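Local coordinates for putative isomerase (Streptomyces coelicolor A3, PDB 2OQH), which belongs to the enolase superfamily and probably dehydrates D-glucarate to 5-dehydro-4-deoxy-D-glucarate, at residues A[73-78]-A[106-111]; A[61-66]-A[95-100]. All blocks are in the same frame, centred on the assembly; numbering follows the deposited sequence.

Contact 1: A[73-78]-A[106-111]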
ATOM      1  N   PHE A  73     -13.120 -20.124   3.657  1.00 20.10           N
ATOM      2  CA  PHE A  73     -12.284 -20.671   2.598  1.00 19.95           C
ATOM      3  C   PHE A  73     -12.859 -20.435   1.201  1.00 20.55           C
ATOM      4  O   PHE A  73     -12.155 -20.601   0.198  1.00 22.32           O
ATOM      5  CB  PHE A  73     -12.119 -22.175   2.800  1.00 19.41           C
ATOM      6  CG  PHE A  73     -11.149 -22.544   3.882  1.00 18.90           C
ATOM      7  CD1 PHE A  73      -9.790 -22.672   3.597  1.00 18.90           C
ATOM      8  CD2 PHE A  73     -11.588 -22.769   5.189  1.00 19.18           C
ATOM      9  CE1 PHE A  73      -8.878 -23.025   4.594  1.00 18.53           C
ATOM     10  CE2 PHE A  73     -10.681 -23.123   6.200  1.00 16.94           C
ATOM     11  CZ  PHE A  73      -9.327 -23.249   5.901  1.00 16.79           C
ATOM     12  N   ALA A  74     -14.131 -20.060   1.130  1.00 18.69           N
ATOM     13  CA  ALA A  74     -14.777 -19.844  -0.163  1.00 18.06           C
ATOM     14  C   ALA A  74     -14.619 -18.419  -0.690  1.00 15.70           C
ATOM     15  O   ALA A  74     -15.607 -17.735  -0.958  1.00 15.65           O
ATOM     16  CB  ALA A  74     -16.258 -20.212  -0.061  1.00 17.81           C
ATOM     17  N   LEU A  75     -13.372 -17.984  -0.856  1.00 15.56           N
ATOM     18  CA  LEU A  75     -13.087 -16.636  -1.345  1.00 16.27           C
ATOM     19  C   LEU A  75     -13.486 -16.407  -2.801  1.00 15.96           C
ATOM     20  O   LEU A  75     -14.022 -15.356  -3.136  1.00 16.56           O
ATOM     21  CB  LEU A  75     -11.601 -16.305  -1.150  1.00 17.41           C
ATOM     22  CG  LEU A  75     -11.196 -16.045   0.307  1.00 19.20           C
ATOM     23  CD1 LEU A  75      -9.710 -15.756   0.401  1.00 21.21           C
ATOM     24  CD2 LEU A  75     -12.000 -14.869   0.852  1.00 19.68           C
ATOM     25  N   GLU A  76     -13.228 -17.390  -3.660  1.00 15.66           N
ATOM     26  CA  GLU A  76     -13.578 -17.273  -5.076  1.00 16.22           C
ATOM     27  C   GLU A  76     -15.072 -17.015  -5.193  1.00 16.61           C
ATOM     28  O   GLU A  76     -15.494 -16.146  -5.947  1.00 17.59           O
ATOM     29  CB  GLU A  76     -13.207 -18.556  -5.835  1.00 15.17           C
ATOM     30  CG  GLU A  76     -11.710 -18.776  -6.009  1.00 15.66           C
ATOM     31  CD  GLU A  76     -11.130 -18.088  -7.247  1.00 16.78           C
ATOM     32  OE1 GLU A  76     -11.843 -17.295  -7.899  1.00 16.85           O
ATOM     33  OE2 GLU A  76      -9.953 -18.345  -7.568  1.00 17.87           O
ATOM     34  N   ALA A  77     -15.868 -17.767  -4.435  1.00 16.75           N
ATOM     35  CA  ALA A  77     -17.320 -17.610  -4.461  1.00 16.99           C
ATOM     36  C   ALA A  77     -17.720 -16.234  -3.943  1.00 17.92           C
ATOM     37  O   ALA A  77     -18.610 -15.580  -4.499  1.00 18.30           O
ATOM     38  CB  ALA A  77     -17.981 -18.696  -3.627  1.00 17.09           C
ATOM     39  N   PHE A  78     -17.054 -15.793  -2.881  1.00 17.38           N
ATOM     40  CA  PHE A  78     -17.330 -14.487  -2.289  1.00 17.02           C
ATOM     41  C   PHE A  78     -17.074 -13.326  -3.254  1.00 17.06           C
ATOM     42  O   PHE A  78     -17.929 -12.458  -3.444  1.00 17.61           O
ATOM     43  CB  PHE A  78     -16.475 -14.288  -1.041  1.00 18.19           C
ATOM     44  CG  PHE A  78     -16.509 -12.887  -0.512  1.00 19.12           C
ATOM     45  CD1 PHE A  78     -17.711 -12.310  -0.118  1.00 19.20           C
ATOM     46  CD2 PHE A  78     -15.343 -12.132  -0.432  1.00 21.41           C
ATOM     47  CE1 PHE A  78     -17.752 -10.989   0.351  1.00 21.10           C
ATOM     48  CE2 PHE A  78     -15.377 -10.810   0.036  1.00 21.89           C
ATOM     49  CZ  PHE A  78     -16.584 -10.242   0.425  1.00 21.44           C
ATOM     50  N   ASP A 106      -7.017 -14.578   7.502  1.00 16.15           N
ATOM     51  CA  ASP A 106      -6.561 -14.667   8.881  1.00 17.11           C
ATOM     52  C   ASP A 106      -7.250 -15.870   9.535  1.00 17.09           C
ATOM     53  O   ASP A 106      -6.601 -16.678  10.197  1.00 18.52           O
ATOM     54  CB  ASP A 106      -6.901 -13.364   9.609  1.00 17.62           C
ATOM     55  CG  ASP A 106      -6.333 -13.303  11.018  1.00 18.40           C
ATOM     56  OD1 ASP A 106      -5.184 -13.759  11.234  1.00 18.40           O
ATOM     57  OD2 ASP A 106      -7.038 -12.769  11.904  1.00 18.62           O
ATOM     58  N   ALA A 107      -8.557 -15.992   9.325  1.00 16.65           N
ATOM     59  CA  ALA A 107      -9.330 -17.103   9.880  1.00 16.86           C
ATOM     60  C   ALA A 107      -8.850 -18.444   9.312  1.00 18.15           C
ATOM     61  O   ALA A 107      -8.803 -19.445  10.026  1.00 18.73           O
ATOM     62  CB  ALA A 107     -10.815 -16.908   9.582  1.00 14.95           C
HETATM   63  N   MSE A 108      -8.500 -18.457   8.027  1.00 17.11           N
HETATM   64  CA  MSE A 108      -8.016 -19.666   7.363  1.00 17.92           C
HETATM   65  C   MSE A 108      -6.697 -20.137   7.968  1.00 16.34           C
HETATM   66  O   MSE A 108      -6.485 -21.334   8.176  1.00 16.89           O
HETATM   67  CB  MSE A 108      -7.822 -19.408   5.861  1.00 19.08           C
HETATM   68  CG  MSE A 108      -9.106 -19.448   5.026  1.00 23.83           C
HETATM   69 SE   MSE A 108      -8.756 -18.896   3.179  1.00 30.04          SE
HETATM   70  CE  MSE A 108      -9.720 -17.240   3.201  1.00 29.33           C
ATOM     71  N   GLY A 109      -5.803 -19.191   8.228  1.00 17.39           N
ATOM     72  CA  GLY A 109      -4.519 -19.536   8.809  1.00 18.63           C
ATOM     73  C   GLY A 109      -4.708 -20.097  10.205  1.00 19.79           C
ATOM     74  O   GLY A 109      -4.040 -21.049  10.604  1.00 21.11           O
ATOM     75  N   LYS A 110      -5.627 -19.505  10.952  1.00 20.53           N
ATOM     76  CA  LYS A 110      -5.910 -19.957  12.307  1.00 21.24           C
ATOM     77  C   LYS A 110      -6.564 -21.331  12.259  1.00 22.26           C
ATOM     78  O   LYS A 110      -6.209 -22.216  13.035  1.00 23.08           O
ATOM     79  CB  LYS A 110      -6.815 -18.944  13.017  1.00 20.52           C
ATOM     80  CG  LYS A 110      -6.121 -17.615  13.257  1.00 19.68           C
ATOM     81  CD  LYS A 110      -7.014 -16.590  13.930  1.00 20.43           C
ATOM     82  CE  LYS A 110      -6.221 -15.320  14.205  1.00 23.19           C
ATOM     83  NZ  LYS A 110      -7.029 -14.259  14.870  1.00 24.65           N
ATOM     84  N   ALA A 111      -7.503 -21.523  11.337  1.00 22.35           N
ATOM     85  CA  ALA A 111      -8.170 -22.814  11.228  1.00 22.03           C
ATOM     86  C   ALA A 111      -7.189 -23.910  10.790  1.00 22.60           C
ATOM     87  O   ALA A 111      -7.388 -25.085  11.092  1.00 24.15           O
ATOM     88  CB  ALA A 111      -9.343 -22.722  10.251  1.00 21.93           C
TER
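The side chain of M108, modelled as selenomethionine, passes across one face of the F73 ring, the two side chains pointing opposite ways. Its CG stands over the middle of that face, 3.6 Å from the F73 ring centroid and only 14° off the ring normal, which qualifies as a CH-pi contact. The heavier atom is displaced: M108 SE lies 4.6 Å from the same centroid at an oblique 36°, a Met-aromatic contact off the ring's centre. With chi1 at -77°, CG of F73 sits beside its own backbone N, and this torsion swings the ring toward helix 85-112. There F73 CE2 also comes within 4.3 Å of A111 CB. The methyl of M108 heads for L75, but the modelled carbon separations are too short to be trusted in detail. Further bonds lie behind these contacts. A74 is the N-cap of helix 75-81 and its O receives F78 N at 3.1 Å, while S71 OG bonds to F73 N. On the far side of helix 85-112, D106 OD2 forms a salt bridge with K110 NZ at 3.3 Å, its hydrogen bond being weak, and also accepts W47 N; D106 OD1 pairs with L353 N. L3 touches both F73 and A111. This apolar helix-to-loop seam belongs to the N-terminal capping domain of the mandelate racemase/muconate lactonizing enzyme family.

Contact 2: A[61-66]-A[95-100]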
ATOM      1  N   ARG A  61     -21.165  -3.799   5.924  1.00 21.96           N
ATOM      2  CA  ARG A  61     -22.380  -4.251   6.577  1.00 22.25           C
ATOM      3  C   ARG A  61     -23.438  -4.666   5.566  1.00 22.59           C
ATOM      4  O   ARG A  61     -24.245  -5.550   5.847  1.00 22.55           O
ATOM      5  CB  ARG A  61     -22.909  -3.170   7.520  1.00 23.47           C
ATOM      6  CG  ARG A  61     -21.990  -2.959   8.724  1.00 24.43           C
ATOM      7  CD  ARG A  61     -22.510  -1.867   9.631  1.00 25.22           C
ATOM      8  NE  ARG A  61     -21.622  -1.641  10.771  1.00 27.14           N
ATOM      9  CZ  ARG A  61     -21.176  -0.442  11.137  1.00 26.23           C
ATOM     10  NH1 ARG A  61     -21.536   0.638  10.448  1.00 26.72           N
ATOM     11  NH2 ARG A  61     -20.372  -0.324  12.187  1.00 28.35           N
ATOM     12  N   ARG A  62     -23.436  -4.049   4.387  1.00 22.91           N
ATOM     13  CA  ARG A  62     -24.415  -4.426   3.370  1.00 24.41           C
ATOM     14  C   ARG A  62     -24.041  -5.769   2.739  1.00 25.12           C
ATOM     15  O   ARG A  62     -24.868  -6.400   2.083  1.00 26.16           O
ATOM     16  CB  ARG A  62     -24.539  -3.338   2.284  1.00 24.36           C
ATOM     17  CG  ARG A  62     -25.349  -2.105   2.730  1.00 25.93           C
ATOM     18  CD  ARG A  62     -25.657  -1.150   1.574  1.00 28.55           C
ATOM     19  NE  ARG A  62     -26.573  -0.070   1.974  1.00 30.18           N
ATOM     20  CZ  ARG A  62     -27.041   0.872   1.152  1.00 31.62           C
ATOM     21  NH1 ARG A  62     -26.684   0.887  -0.132  1.00 31.69           N
ATOM     22  NH2 ARG A  62     -27.874   1.804   1.608  1.00 29.98           N
HETATM   23  N   MSE A  63     -22.800  -6.214   2.951  1.00 25.08           N
HETATM   24  CA  MSE A  63     -22.339  -7.488   2.397  1.00 26.14           C
HETATM   25  C   MSE A  63     -22.374  -8.599   3.451  1.00 25.00           C
HETATM   26  O   MSE A  63     -22.413  -9.784   3.114  1.00 24.64           O
HETATM   27  CB  MSE A  63     -20.899  -7.370   1.849  1.00 26.55           C
HETATM   28  CG  MSE A  63     -20.711  -6.437   0.648  1.00 29.41           C
HETATM   29 SE   MSE A  63     -18.916  -6.605  -0.157  1.00 36.88          SE
HETATM   30  CE  MSE A  63     -17.849  -6.107   1.384  1.00 27.65           C
ATOM     31  N   ALA A  64     -22.359  -8.200   4.720  1.00 24.56           N
ATOM     32  CA  ALA A  64     -22.366  -9.123   5.853  1.00 24.82           C
ATOM     33  C   ALA A  64     -23.421 -10.227   5.798  1.00 25.16           C
ATOM     34  O   ALA A  64     -23.105 -11.404   5.977  1.00 25.97           O
ATOM     35  CB  ALA A  64     -22.523  -8.334   7.151  1.00 23.27           C
ATOM     36  N   PRO A  65     -24.690  -9.868   5.565  1.00 24.74           N
ATOM     37  CA  PRO A  65     -25.719 -10.912   5.512  1.00 25.91           C
ATOM     38  C   PRO A  65     -25.385 -12.024   4.520  1.00 26.34           C
ATOM     39  O   PRO A  65     -25.720 -13.184   4.746  1.00 26.79           O
ATOM     40  CB  PRO A  65     -26.976 -10.142   5.110  1.00 25.71           C
ATOM     41  CG  PRO A  65     -26.737  -8.771   5.673  1.00 25.02           C
ATOM     42  CD  PRO A  65     -25.277  -8.535   5.342  1.00 25.14           C
ATOM     43  N   ASP A  66     -24.722 -11.667   3.426  1.00 27.63           N
ATOM     44  CA  ASP A  66     -24.364 -12.642   2.395  1.00 28.29           C
ATOM     45  C   ASP A  66     -23.246 -13.612   2.800  1.00 27.05           C
ATOM     46  O   ASP A  66     -23.050 -14.635   2.140  1.00 27.75           O
ATOM     47  CB  ASP A  66     -23.965 -11.924   1.093  1.00 30.58           C
ATOM     48  CG  ASP A  66     -25.156 -11.299   0.367  1.00 32.85           C
ATOM     49  OD1 ASP A  66     -26.170 -12.005   0.132  1.00 33.29           O
ATOM     50  OD2 ASP A  66     -25.070 -10.098   0.007  1.00 34.67           O
ATOM     51  N   ALA A  95     -11.890  -1.666  -1.306  1.00 14.37           N
ATOM     52  CA  ALA A  95     -11.378  -1.587   0.062  1.00 14.66           C
ATOM     53  C   ALA A  95     -12.273  -2.311   1.069  1.00 15.53           C
ATOM     54  O   ALA A  95     -11.775  -2.920   2.014  1.00 16.44           O
ATOM     55  CB  ALA A  95     -11.211  -0.129   0.470  1.00 14.97           C
ATOM     56  N   ALA A  96     -13.587  -2.232   0.878  1.00 14.74           N
ATOM     57  CA  ALA A  96     -14.522  -2.906   1.782  1.00 15.78           C
ATOM     58  C   ALA A  96     -14.336  -4.407   1.605  1.00 17.39           C
ATOM     59  O   ALA A  96     -14.198  -5.155   2.579  1.00 17.89           O
ATOM     60  CB  ALA A  96     -15.951  -2.510   1.457  1.00 13.30           C
ATOM     61  N   ILE A  97     -14.324  -4.836   0.347  1.00 16.74           N
ATOM     62  CA  ILE A  97     -14.131  -6.241   0.011  1.00 15.54           C
ATOM     63  C   ILE A  97     -12.799  -6.749   0.564  1.00 14.90           C
ATOM     64  O   ILE A  97     -12.734  -7.831   1.147  1.00 15.95           O
ATOM     65  CB  ILE A  97     -14.176  -6.439  -1.527  1.00 14.70           C
ATOM     66  CG1 ILE A  97     -15.608  -6.210  -2.022  1.00 14.45           C
ATOM     67  CG2 ILE A  97     -13.644  -7.820  -1.903  1.00 14.35           C
ATOM     68  CD1 ILE A  97     -15.781  -6.254  -3.525  1.00 15.77           C
ATOM     69  N   ALA A  98     -11.740  -5.963   0.397  1.00 13.80           N
ATOM     70  CA  ALA A  98     -10.416  -6.355   0.883  1.00 14.72           C
ATOM     71  C   ALA A  98     -10.391  -6.654   2.388  1.00 14.59           C
ATOM     72  O   ALA A  98      -9.753  -7.609   2.827  1.00 15.64           O
ATOM     73  CB  ALA A  98      -9.390  -5.267   0.545  1.00 14.47           C
ATOM     74  N   ALA A  99     -11.077  -5.829   3.174  1.00 16.25           N
ATOM     75  CA  ALA A  99     -11.139  -6.011   4.628  1.00 16.90           C
ATOM     76  C   ALA A  99     -11.685  -7.400   4.962  1.00 16.73           C
ATOM     77  O   ALA A  99     -11.137  -8.108   5.805  1.00 17.25           O
ATOM     78  CB  ALA A  99     -12.029  -4.940   5.249  1.00 17.46           C
ATOM     79  N   VAL A 100     -12.772  -7.778   4.291  1.00 16.09           N
ATOM     80  CA  VAL A 100     -13.389  -9.083   4.495  1.00 16.57           C
ATOM     81  C   VAL A 100     -12.464 -10.178   3.980  1.00 17.30           C
ATOM     82  O   VAL A 100     -12.356 -11.247   4.582  1.00 16.87           O
ATOM     83  CB  VAL A 100     -14.745  -9.174   3.756  1.00 16.98           C
ATOM     84  CG1 VAL A 100     -15.360 -10.558   3.933  1.00 15.56           C
ATOM     85  CG2 VAL A 100     -15.688  -8.095   4.283  1.00 17.51           C
TER
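The helix against which M63 packs carries, just before A96, a doubly gripped carbonyl: A95 O receives A99 N at 3.2 Å and also bonds to T50 OG1 of strand 45-51. The next bond along, V100 N to A96 O, is weak at 3.4 Å. No hydrogen bond crosses between 61-66 and 95-100; one side chain does the joining. M63, modelled as selenomethionine, extends from segment 61-66 with CG beside its backbone N, continues extended through chi2, then bends at chi3, -60°. The bend turns the methyl onto the backbone of the opposing helix, where M63 CE lies 3.9 Å from A96 C and equally close to I97 N. The same methyl is flanked by two side chains: M63 CE is 4.1 Å from A96 CB and 4.1 Å from V100 CG2, one helical turn farther on. Selenium meets a different group, with M63 SE 3.8 Å from I97 CG1, and the M63 and I97 side chains cross at about a right angle. I97 adopts a chi1 of -70° that keeps CG1 beside its backbone N, on the side that M63 passes. Around the M63 side chain, Q82 touches both M63 and I97, V60 packs on A96 and V100, and F78 of helix 75-81 lies against I97 and V100. All four touching residues are buried, although the two segments cover only 129 Å² of each other's surface in total. With a polarisable selenium and a methyl facing aliphatic carbons and the flat face of the A96–I97 peptide, the attraction is probably dispersive and hydrophobic, with little directional preference of its own.

Both contacts use helix 85-112, and their centres lie 14 Å apart on the same side of the chain's centre. Along the sequence the segments alternate: 61-66, 73-78, 95-100, 106-111. Segment 61-66 meets an earlier part of the long helix, and the loop and first turn at 73-78 a later one. The two contacts meet directly through F78, whose CZ lies 3.7 Å from V100 CG1 and whose CE2 lies 4.0 Å from I97 CG2. F78, from segment 73-78, thus packs on two residues that M63 also touches, through their other branches. Together the contacts join three consecutive helices within the N-terminal domain.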